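Local coordinates for RagA protein (Porphyromonas gingivalis, PDB 6SLN) that probably imports peptides across the outer membrane as a TonB-dependent receptor, with a plug domain inside a transmembrane beta-barrel, at residues M613-N618 against D629-M634; K749-Y754 against A852-L857; D875-E880 against T918-N923. All coordinates share one frame; numbering follows the deposited sequence.

Interaction 1: residues M613-N618 against D629-M634; sequences MFDIYN and DLRLKM
Phe614 holds CG anti to its carbonyl carbon (chi1 -46°), while Leu632 holds CG anti to its backbone N (chi1 -177°). The two side chains therefore lie side by side and point the same way, with Phe614 CD2 3.5 Å from Leu632 CD1. Ile616 has CG1 anti to its carbonyl carbon and an extended chi2, which together carry Ile616 CD1 across to Leu632 CB at 3.5 Å. The backbones of Phe614 and Leu632 form an antiparallel hydrogen-bonded pair. Phe614 N donates to Leu632 O at 2.7 Å, nearly along the C=O axis, and Leu632 N returns a bond to Phe614 O at 3.0 Å. Met613 and Lys633 make the next, non-hydrogen-bonded pair. On their face of the sheet the bent Met613 chain crosses Arg631 obliquely, Met613 CE against Arg631 CD at 3.7 Å. The strand then gives way to a helix. Asp615 is the N-cap of this helix, and Asp615 OD1 accepts from Asn618 N at 3.2 Å. Tyr617 N donates to Leu630 O at 3.3 Å. Asp615 OD1 and Asp629 OD1 stand 4.0 Å apart, and Arg631 NH1 pairs with Asp629 OD2 in a salt bridge. Strands 604-614 and 627-641 are antiparallel neighbours in the beta-barrel, joined through helix 616-621. Arg631, bridged to Asp629, and the N-H that caps Asp615 probably ease the repulsion between the two carboxylates, which would favour their charged forms.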
loop_
_atom_site.group_PDB
_atom_site.type_symbol
_atom_site.label_atom_id
_atom_site.label_comp_id
_atom_site.label_asym_id
_atom_site.label_seq_id
_atom_site.Cartn_x
_atom_site.Cartn_y
_atom_site.Cartn_z
ATOM N N MET A 613 -35.015 -11.858 -42.323
ATOM C CA MET A 613 -34.393 -12.977 -43.021
ATOM C C MET A 613 -35.455 -13.643 -43.884
ATOM O O MET A 613 -36.459 -14.140 -43.361
ATOM C CB MET A 613 -33.785 -13.986 -42.039
ATOM C CG MET A 613 -33.037 -15.147 -42.707
ATOM S SD MET A 613 -34.075 -16.482 -43.386
ATOM C CE MET A 613 -33.876 -17.727 -42.115
ATOM N N PHE A 614 -35.226 -13.674 -45.197
ATOM C CA PHE A 614 -36.164 -14.242 -46.160
ATOM C C PHE A 614 -35.533 -15.473 -46.789
ATOM O O PHE A 614 -34.474 -15.376 -47.416
ATOM C CB PHE A 614 -36.527 -13.219 -47.233
ATOM C CG PHE A 614 -36.862 -11.868 -46.679
ATOM C CD1 PHE A 614 -38.167 -11.552 -46.333
ATOM C CD2 PHE A 614 -35.871 -10.915 -46.492
ATOM C CE1 PHE A 614 -38.478 -10.315 -45.823
ATOM C CE2 PHE A 614 -36.174 -9.673 -45.978
ATOM C CZ PHE A 614 -37.481 -9.372 -45.643
ATOM N N ASP A 615 -36.182 -16.621 -46.634
ATOM C CA ASP A 615 -35.590 -17.891 -47.049
ATOM C C ASP A 615 -35.972 -18.186 -48.494
ATOM O O ASP A 615 -37.032 -18.755 -48.767
ATOM C CB ASP A 615 -36.023 -19.018 -46.125
ATOM C CG ASP A 615 -35.089 -20.195 -46.198
ATOM O OD1 ASP A 615 -34.786 -20.643 -47.329
ATOM O OD2 ASP A 615 -34.631 -20.656 -45.129
ATOM N N ILE A 616 -35.085 -17.835 -49.421
ATOM C CA ILE A 616 -35.436 -17.919 -50.831
ATOM C C ILE A 616 -35.433 -19.363 -51.324
ATOM O O ILE A 616 -36.213 -19.713 -52.218
ATOM C CB ILE A 616 -34.485 -17.014 -51.633
ATOM C CG1 ILE A 616 -34.810 -15.547 -51.335
ATOM C CG2 ILE A 616 -34.572 -17.292 -53.121
ATOM C CD1 ILE A 616 -33.704 -14.575 -51.672
ATOM N N TYR A 617 -34.603 -20.235 -50.743
ATOM C CA TYR A 617 -34.533 -21.605 -51.252
ATOM C C TYR A 617 -35.786 -22.400 -50.907
ATOM O O TYR A 617 -36.325 -23.111 -51.764
ATOM C CB TYR A 617 -33.300 -22.329 -50.714
ATOM C CG TYR A 617 -33.209 -23.784 -51.160
ATOM C CD1 TYR A 617 -32.875 -24.114 -52.474
ATOM C CD2 TYR A 617 -33.453 -24.825 -50.267
ATOM C CE1 TYR A 617 -32.782 -25.438 -52.884
ATOM C CE2 TYR A 617 -33.364 -26.153 -50.672
ATOM C CZ TYR A 617 -33.026 -26.453 -51.978
ATOM O OH TYR A 617 -32.934 -27.771 -52.375
ATOM N N ASN A 618 -36.248 -22.320 -49.656
ATOM C CA ASN A 618 -37.418 -23.093 -49.255
ATOM C C ASN A 618 -38.695 -22.551 -49.875
ATOM O O ASN A 618 -39.609 -23.323 -50.191
ATOM C CB ASN A 618 -37.555 -23.112 -47.733
ATOM C CG ASN A 618 -36.321 -23.668 -47.045
ATOM O OD1 ASN A 618 -35.703 -23.003 -46.222
ATOM N ND2 ASN A 618 -35.941 -24.885 -47.408
ATOM N N ASP A 629 -29.012 -24.407 -50.242
ATOM C CA ASP A 629 -29.628 -23.422 -49.363
ATOM C C ASP A 629 -29.313 -22.027 -49.882
ATOM O O ASP A 629 -28.213 -21.774 -50.376
ATOM C CB ASP A 629 -29.160 -23.554 -47.905
ATOM C CG ASP A 629 -30.167 -22.958 -46.920
ATOM O OD1 ASP A 629 -31.216 -22.448 -47.383
ATOM O OD2 ASP A 629 -29.916 -22.991 -45.694
ATOM N N LEU A 630 -30.299 -21.139 -49.788
ATOM C CA LEU A 630 -30.120 -19.729 -50.097
ATOM C C LEU A 630 -30.935 -18.933 -49.089
ATOM O O LEU A 630 -32.107 -19.247 -48.855
ATOM C CB LEU A 630 -30.564 -19.404 -51.529
ATOM C CG LEU A 630 -29.757 -18.313 -52.231
ATOM C CD1 LEU A 630 -30.007 -18.366 -53.711
ATOM C CD2 LEU A 630 -30.109 -16.940 -51.692
ATOM N N ARG A 631 -30.309 -17.923 -48.487
ATOM C CA ARG A 631 -31.000 -17.031 -47.569
ATOM C C ARG A 631 -30.596 -15.590 -47.854
ATOM O O ARG A 631 -29.457 -15.299 -48.232
ATOM C CB ARG A 631 -30.718 -17.382 -46.105
ATOM C CG ARG A 631 -31.285 -18.720 -45.665
ATOM C CD ARG A 631 -31.046 -18.962 -44.186
ATOM N NE ARG A 631 -29.640 -18.797 -43.815
ATOM C CZ ARG A 631 -28.754 -19.785 -43.783
ATOM N NH1 ARG A 631 -29.128 -21.017 -44.105
ATOM N NH2 ARG A 631 -27.497 -19.539 -43.435
ATOM N N LEU A 632 -31.565 -14.696 -47.681
ATOM C CA LEU A 632 -31.406 -13.263 -47.863
ATOM C C LEU A 632 -31.748 -12.599 -46.535
ATOM O O LEU A 632 -32.734 -12.969 -45.889
ATOM C CB LEU A 632 -32.305 -12.781 -49.016
ATOM C CG LEU A 632 -32.387 -11.353 -49.563
ATOM C CD1 LEU A 632 -33.090 -10.438 -48.590
ATOM C CD2 LEU A 632 -31.021 -10.822 -49.892
ATOM N N LYS A 633 -30.922 -11.653 -46.105
ATOM C CA LYS A 633 -31.090 -11.062 -44.786
ATOM C C LYS A 633 -30.675 -9.602 -44.825
ATOM O O LYS A 633 -29.640 -9.264 -45.406
ATOM C CB LYS A 633 -30.267 -11.814 -43.720
ATOM C CG LYS A 633 -28.941 -12.381 -44.223
ATOM C CD LYS A 633 -28.434 -13.535 -43.360
ATOM C CE LYS A 633 -27.789 -13.046 -42.062
ATOM N NZ LYS A 633 -26.434 -12.435 -42.244
ATOM N N MET A 634 -31.479 -8.739 -44.208
ATOM C CA MET A 634 -31.049 -7.368 -44.004
ATOM C C MET A 634 -31.480 -6.865 -42.634
ATOM O O MET A 634 -32.498 -7.289 -42.085
ATOM C CB MET A 634 -31.571 -6.432 -45.082
ATOM C CG MET A 634 -33.063 -6.317 -45.131
ATOM S SD MET A 634 -33.513 -5.735 -46.766
ATOM C CE MET A 634 -33.188 -7.187 -47.748
#

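Interaction 2: residues K749-Y754 against A852-L857; sequences KDWNVY and ASWKGL
Ser853 N donates to Asn752 O at 3.0 Å, the main hydrogen bond between the two segments. The donor sits above the carbonyl plane, and the N-H...O angle is 151°. Ser853 OG adds a weak bond to the same oxygen. Ser853 OG occupies the crowded position between its own backbone N and carbonyl carbon (chi1 46°), 3.2 Å from Asn752 CB. Ala852 CA gives Asn752 O a further CA-H...O contact at 3.3 Å, so this carbonyl is approached by three groups of the opposing strand. Next to it, Val753 and Ala852 form an antiparallel non-hydrogen-bonded pair. Tyr754 turns the edge of its ring to Ser853 OG, while its hydroxyl is hydrogen-bonded to Asp860. Toward the chain turn, packing takes over. The edge of Trp854 meets the face of Trp751 in a T-shaped stack, with the five-membered ring centroids 4.6 Å apart and the planes at 65°. Trp854 CD1 lies over the rim of the Trp751 ring, 3.5 Å from Trp751 CE2. At its own edge, Trp751 touches the methyl of Ala852, Trp751 CZ3 to Ala852 CB at 3.6 Å. The indoles lie on the protein surface. The whole is the end of an antiparallel strand pair, 752-764 with 844-853, in the transmembrane beta-barrel of a TonB-dependent receptor. Paired surface tryptophans at strand ends are consistent with the aromatic girdles of outer-membrane barrels.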
loop_
_atom_site.group_PDB
_atom_site.type_symbol
_atom_site.label_atom_id
_atom_site.label_comp_id
_atom_site.label_asym_id
_atom_site.label_seq_id
_atom_site.Cartn_x
_atom_site.Cartn_y
_atom_site.Cartn_z
ATOM N N LYS A 749 -13.211 -41.635 -48.520
ATOM C CA LYS A 749 -13.121 -42.494 -47.325
ATOM C C LYS A 749 -11.681 -42.953 -47.085
ATOM O O LYS A 749 -11.379 -44.123 -46.842
ATOM C CB LYS A 749 -14.076 -43.679 -47.436
ATOM C CG LYS A 749 -15.311 -43.512 -46.557
ATOM C CD LYS A 749 -16.517 -43.008 -47.339
ATOM C CE LYS A 749 -17.808 -43.192 -46.541
ATOM N NZ LYS A 749 -19.028 -42.797 -47.319
ATOM N N ASP A 750 -10.781 -41.971 -47.169
ATOM C CA ASP A 750 -9.344 -42.095 -46.949
ATOM C C ASP A 750 -8.779 -40.680 -46.828
ATOM O O ASP A 750 -8.060 -40.358 -45.876
ATOM C CB ASP A 750 -8.677 -42.866 -48.097
ATOM C CG ASP A 750 -7.567 -43.806 -47.629
ATOM O OD1 ASP A 750 -7.831 -44.681 -46.777
ATOM O OD2 ASP A 750 -6.432 -43.681 -48.139
ATOM N N TRP A 751 -9.143 -39.820 -47.782
ATOM C CA TRP A 751 -8.673 -38.444 -47.905
ATOM C C TRP A 751 -9.759 -37.451 -47.497
ATOM O O TRP A 751 -10.948 -37.768 -47.495
ATOM C CB TRP A 751 -8.251 -38.151 -49.349
ATOM C CG TRP A 751 -6.804 -38.355 -49.616
ATOM C CD1 TRP A 751 -6.230 -39.458 -50.144
ATOM C CD2 TRP A 751 -5.739 -37.423 -49.367
ATOM N NE1 TRP A 751 -4.873 -39.284 -50.241
ATOM C CE2 TRP A 751 -4.546 -38.041 -49.773
ATOM C CE3 TRP A 751 -5.679 -36.134 -48.834
ATOM C CZ2 TRP A 751 -3.305 -37.416 -49.671
ATOM C CZ3 TRP A 751 -4.443 -35.513 -48.733
ATOM C CH2 TRP A 751 -3.276 -36.154 -49.150
ATOM N N ASN A 752 -9.336 -36.221 -47.181
ATOM C CA ASN A 752 -10.287 -35.137 -46.912
ATOM C C ASN A 752 -9.537 -33.800 -46.975
ATOM O O ASN A 752 -8.876 -33.417 -46.007
ATOM C CB ASN A 752 -10.975 -35.311 -45.567
ATOM C CG ASN A 752 -11.993 -34.214 -45.290
ATOM O OD1 ASN A 752 -12.188 -33.311 -46.106
ATOM N ND2 ASN A 752 -12.648 -34.286 -44.129
ATOM N N VAL A 753 -9.698 -33.093 -48.092
ATOM C CA VAL A 753 -9.128 -31.767 -48.286
ATOM C C VAL A 753 -10.244 -30.752 -48.122
ATOM O O VAL A 753 -11.301 -30.895 -48.746
ATOM C CB VAL A 753 -8.477 -31.652 -49.670
ATOM C CG1 VAL A 753 -7.670 -30.388 -49.759
ATOM C CG2 VAL A 753 -7.603 -32.858 -49.933
ATOM N N TYR A 754 -10.011 -29.725 -47.292
ATOM C CA TYR A 754 -11.013 -28.708 -46.999
ATOM C C TYR A 754 -10.351 -27.339 -47.014
ATOM O O TYR A 754 -9.153 -27.206 -46.738
ATOM C CB TYR A 754 -11.694 -28.926 -45.633
ATOM C CG TYR A 754 -10.739 -29.414 -44.573
ATOM C CD1 TYR A 754 -10.392 -30.762 -44.493
ATOM C CD2 TYR A 754 -10.167 -28.531 -43.670
ATOM C CE1 TYR A 754 -9.503 -31.218 -43.540
ATOM C CE2 TYR A 754 -9.277 -28.978 -42.702
ATOM C CZ TYR A 754 -8.946 -30.326 -42.645
ATOM O OH TYR A 754 -8.061 -30.796 -41.698
ATOM N N ALA A 852 -5.664 -30.877 -45.054
ATOM C CA ALA A 852 -5.821 -32.250 -45.502
ATOM C C ALA A 852 -5.719 -33.178 -44.303
ATOM O O ALA A 852 -4.929 -32.942 -43.382
ATOM C CB ALA A 852 -4.769 -32.637 -46.551
ATOM N N SER A 853 -6.540 -34.216 -44.310
ATOM C CA SER A 853 -6.441 -35.291 -43.344
ATOM C C SER A 853 -6.345 -36.594 -44.113
ATOM O O SER A 853 -7.172 -36.862 -44.992
ATOM C CB SER A 853 -7.634 -35.313 -42.397
ATOM O OG SER A 853 -8.835 -35.175 -43.125
ATOM N N TRP A 854 -5.315 -37.381 -43.800
ATOM C CA TRP A 854 -5.183 -38.721 -44.351
ATOM C C TRP A 854 -6.002 -39.706 -43.539
ATOM O O TRP A 854 -7.170 -39.447 -43.243
ATOM C CB TRP A 854 -3.731 -39.160 -44.383
ATOM C CG TRP A 854 -3.509 -39.983 -45.564
ATOM C CD1 TRP A 854 -4.127 -39.848 -46.768
ATOM C CD2 TRP A 854 -2.640 -41.106 -45.679
ATOM N NE1 TRP A 854 -3.687 -40.811 -47.634
ATOM C CE2 TRP A 854 -2.770 -41.596 -46.989
ATOM C CE3 TRP A 854 -1.756 -41.740 -44.805
ATOM C CZ2 TRP A 854 -2.048 -42.688 -47.447
ATOM C CZ3 TRP A 854 -1.042 -42.826 -45.262
ATOM C CH2 TRP A 854 -1.191 -43.289 -46.569
ATOM N N LYS A 855 -5.410 -40.835 -43.168
ATOM C CA LYS A 855 -6.027 -41.705 -42.174
ATOM C C LYS A 855 -5.310 -41.447 -40.850
ATOM O O LYS A 855 -4.401 -42.165 -40.442
ATOM C CB LYS A 855 -5.976 -43.168 -42.605
ATOM C CG LYS A 855 -7.158 -44.001 -42.069
ATOM C CD LYS A 855 -7.520 -45.195 -42.968
ATOM C CE LYS A 855 -8.512 -46.151 -42.279
ATOM N NZ LYS A 855 -8.009 -47.572 -42.211
ATOM N N GLY A 856 -5.729 -40.379 -40.180
ATOM C CA GLY A 856 -5.132 -39.978 -38.930
ATOM C C GLY A 856 -4.049 -38.937 -39.066
ATOM O O GLY A 856 -3.685 -38.313 -38.064
ATOM N N LEU A 857 -3.529 -38.724 -40.271
ATOM C CA LEU A 857 -2.515 -37.706 -40.504
ATOM C C LEU A 857 -3.182 -36.449 -41.052
ATOM O O LEU A 857 -3.814 -36.488 -42.111
ATOM C CB LEU A 857 -1.442 -38.219 -41.460
ATOM C CG LEU A 857 -0.068 -37.603 -41.189
ATOM C CD1 LEU A 857 0.235 -37.642 -39.698
ATOM C CD2 LEU A 857 1.012 -38.323 -41.972
#

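Interaction 3: residues D875-E880 against T918-N923; sequences DRYFTE and THLLEN
Charge pairing dominates: Arg876, Glu880 and Glu922 form a salt-bridge network with Arg876 at its centre. The guanidinium grips Glu880, one helical turn on, side-on with two nitrogens. Arg876 NE meets Glu880 OE2 at 2.6 Å in a nearly straight bond (174°) lying in the guanidinium plane, and Arg876 NH2 reaches Glu880 OE1 at 3.3 Å. Arg876 NH1 crosses to the other segment and bridges to Glu922 OE2 at 2.7 Å. Here the side chains meet tip to tip, with the guanidinium and carboxylate planes 62° apart. The bend at chi3 of Arg876 (33°) turns the group between its two acids. Held at all three nitrogens, the guanidinium should keep its orientation, and it probably favours ionised Glu880 and Glu922. Glu922 is held further by Lys968 through OE1 and by Asn873 through OE2.

Apolar contact comes mainly from Leu920. Leu920 CD2 lies over one face of the Arg876 guanidinium, toward the rim, and touches Arg876 CB at 3.6 Å. Leu920 CD1 rests against Tyr877 CB at 3.9 Å. His919 brings its ring edge to Arg876 NH2, with His919 CD2 3.8 Å away. Tyr877 stacks on Phe916 and, with Phe878, packs against the bound peptide.

Among backbone bonds, Leu921 N closes a type II turn on Thr918 O at 3.0 Å.

The contact is buried. The short helix 874-879 follows strand 857-873, and the turn 918-921 leads into strand 921-937, the antiparallel neighbour of strand 857-873.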
loop_
_atom_site.group_PDB
_atom_site.type_symbol
_atom_site.label_atom_id
_atom_site.label_comp_id
_atom_site.label_asym_id
_atom_site.label_seq_id
_atom_site.Cartn_x
_atom_site.Cartn_y
_atom_site.Cartn_z
ATOM N N ASP A 875 12.340 3.931 -37.157
ATOM C CA ASP A 875 13.708 3.415 -37.027
ATOM C C ASP A 875 14.586 3.944 -38.150
ATOM O O ASP A 875 15.720 4.391 -37.919
ATOM C CB ASP A 875 13.726 1.884 -37.058
ATOM C CG ASP A 875 13.482 1.248 -35.702
ATOM O OD1 ASP A 875 13.111 1.963 -34.748
ATOM O OD2 ASP A 875 13.641 0.010 -35.603
ATOM N N ARG A 876 14.067 3.911 -39.380
ATOM C CA ARG A 876 14.862 4.369 -40.506
ATOM C C ARG A 876 15.175 5.858 -40.423
ATOM O O ARG A 876 16.107 6.308 -41.093
ATOM C CB ARG A 876 14.176 4.004 -41.832
ATOM C CG ARG A 876 14.177 2.491 -42.097
ATOM C CD ARG A 876 13.690 2.068 -43.472
ATOM N NE ARG A 876 14.028 3.057 -44.482
ATOM C CZ ARG A 876 13.120 3.785 -45.128
ATOM N NH1 ARG A 876 11.832 3.614 -44.859
ATOM N NH2 ARG A 876 13.489 4.692 -46.026
ATOM N N TYR A 877 14.478 6.624 -39.583
ATOM C CA TYR A 877 14.890 8.011 -39.385
ATOM C C TYR A 877 16.241 8.086 -38.690
ATOM O O TYR A 877 16.950 9.090 -38.831
ATOM C CB TYR A 877 13.831 8.802 -38.590
ATOM C CG TYR A 877 14.255 10.213 -38.231
ATOM C CD1 TYR A 877 14.903 10.493 -37.033
ATOM C CD2 TYR A 877 14.011 11.262 -39.085
ATOM C CE1 TYR A 877 15.299 11.783 -36.712
ATOM C CE2 TYR A 877 14.390 12.556 -38.768
ATOM C CZ TYR A 877 15.037 12.811 -37.589
ATOM O OH TYR A 877 15.412 14.103 -37.292
ATOM N N PHE A 878 16.605 7.042 -37.948
ATOM C CA PHE A 878 17.908 6.951 -37.316
ATOM C C PHE A 878 18.910 6.226 -38.204
ATOM O O PHE A 878 20.008 6.736 -38.444
ATOM C CB PHE A 878 17.771 6.249 -35.975
ATOM C CG PHE A 878 16.878 6.966 -35.047
ATOM C CD1 PHE A 878 17.383 7.947 -34.216
ATOM C CD2 PHE A 878 15.511 6.693 -35.023
ATOM C CE1 PHE A 878 16.550 8.633 -33.364
ATOM C CE2 PHE A 878 14.664 7.373 -34.167
ATOM C CZ PHE A 878 15.182 8.343 -33.343
ATOM N N THR A 879 18.534 5.058 -38.731
ATOM C CA THR A 879 19.507 4.261 -39.465
ATOM C C THR A 879 19.902 4.879 -40.807
ATOM O O THR A 879 20.952 4.527 -41.350
ATOM C CB THR A 879 18.958 2.863 -39.685
ATOM O OG1 THR A 879 17.667 2.968 -40.291
ATOM C CG2 THR A 879 18.843 2.151 -38.378
ATOM N N GLU A 880 19.110 5.789 -41.368
ATOM C CA GLU A 880 19.507 6.417 -42.624
ATOM C C GLU A 880 19.848 7.891 -42.449
ATOM O O GLU A 880 19.981 8.619 -43.438
ATOM C CB GLU A 880 18.426 6.213 -43.681
ATOM C CG GLU A 880 18.198 4.742 -43.944
ATOM C CD GLU A 880 17.071 4.468 -44.892
ATOM O OE1 GLU A 880 16.641 5.413 -45.575
ATOM O OE2 GLU A 880 16.615 3.310 -44.955
ATOM N N THR A 918 7.520 10.919 -47.528
ATOM C CA THR A 918 7.023 9.656 -48.070
ATOM C C THR A 918 8.080 8.552 -48.090
ATOM O O THR A 918 7.718 7.372 -48.051
ATOM C CB THR A 918 6.478 9.870 -49.469
ATOM O OG1 THR A 918 7.305 10.825 -50.141
ATOM C CG2 THR A 918 5.048 10.357 -49.395
ATOM N N HIS A 919 9.370 8.884 -48.201
ATOM C CA HIS A 919 10.379 7.948 -47.727
ATOM C C HIS A 919 10.175 7.839 -46.227
ATOM O O HIS A 919 9.832 8.825 -45.579
ATOM C CB HIS A 919 11.802 8.416 -48.050
ATOM C CG HIS A 919 12.514 9.039 -46.888
ATOM N ND1 HIS A 919 12.440 10.386 -46.607
ATOM C CD2 HIS A 919 13.290 8.495 -45.918
ATOM C CE1 HIS A 919 13.144 10.648 -45.519
ATOM N NE2 HIS A 919 13.667 9.517 -45.078
ATOM N N LEU A 920 10.351 6.639 -45.688
ATOM C CA LEU A 920 9.908 6.269 -44.339
ATOM C C LEU A 920 8.451 5.827 -44.323
ATOM O O LEU A 920 8.065 5.071 -43.430
ATOM C CB LEU A 920 10.089 7.380 -43.289
ATOM C CG LEU A 920 11.477 7.991 -43.099
ATOM C CD1 LEU A 920 11.546 8.774 -41.806
ATOM C CD2 LEU A 920 12.547 6.919 -43.135
ATOM N N LEU A 921 7.615 6.267 -45.262
ATOM C CA LEU A 921 6.247 5.733 -45.306
ATOM C C LEU A 921 6.272 4.440 -46.109
ATOM O O LEU A 921 6.299 4.464 -47.335
ATOM C CB LEU A 921 5.259 6.729 -45.902
ATOM C CG LEU A 921 3.788 6.280 -45.818
ATOM C CD1 LEU A 921 3.338 5.993 -44.357
ATOM C CD2 LEU A 921 2.837 7.274 -46.531
ATOM N N GLU A 922 6.247 3.302 -45.429
ATOM C CA GLU A 922 6.417 2.024 -46.102
ATOM C C GLU A 922 5.108 1.254 -46.185
ATOM O O GLU A 922 4.256 1.343 -45.299
ATOM C CB GLU A 922 7.456 1.161 -45.388
ATOM C CG GLU A 922 8.848 1.743 -45.389
ATOM C CD GLU A 922 9.835 0.809 -44.728
ATOM O OE1 GLU A 922 9.702 -0.413 -44.951
ATOM O OE2 GLU A 922 10.719 1.286 -43.976
ATOM N N ASN A 923 4.978 0.477 -47.259
ATOM C CA ASN A 923 3.916 -0.511 -47.399
ATOM C C ASN A 923 4.045 -1.629 -46.370
ATOM O O ASN A 923 4.762 -2.617 -46.597
ATOM C CB ASN A 923 3.942 -1.098 -48.805
ATOM C CG ASN A 923 2.709 -1.894 -49.117
ATOM O OD1 ASN A 923 2.223 -2.671 -48.285
ATOM N ND2 ASN A 923 2.174 -1.698 -50.313
#

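All three contacts belong to the beta-barrel region of the receptor and follow one another along the chain, each closing before the next opens. Interaction 1 joins the adjacent strands 604-614 and 627-641 through a short helical connection. Interaction 2 pairs strands 752-764 and 844-853; its segments 749-754 and 852-857 are separated by 97 residues that include a small antiparallel sheet. Interaction 3 sits where helix 874-879 meets the start of strand 921-937. The sites do not touch. Centres of interactions 1 and 2 lie about 33 Å apart; the centre of interaction 3 is about 50 Å from the first and about 47 Å from the second. The first two thus join barrel strands far from interaction 3, which borders the bound peptide.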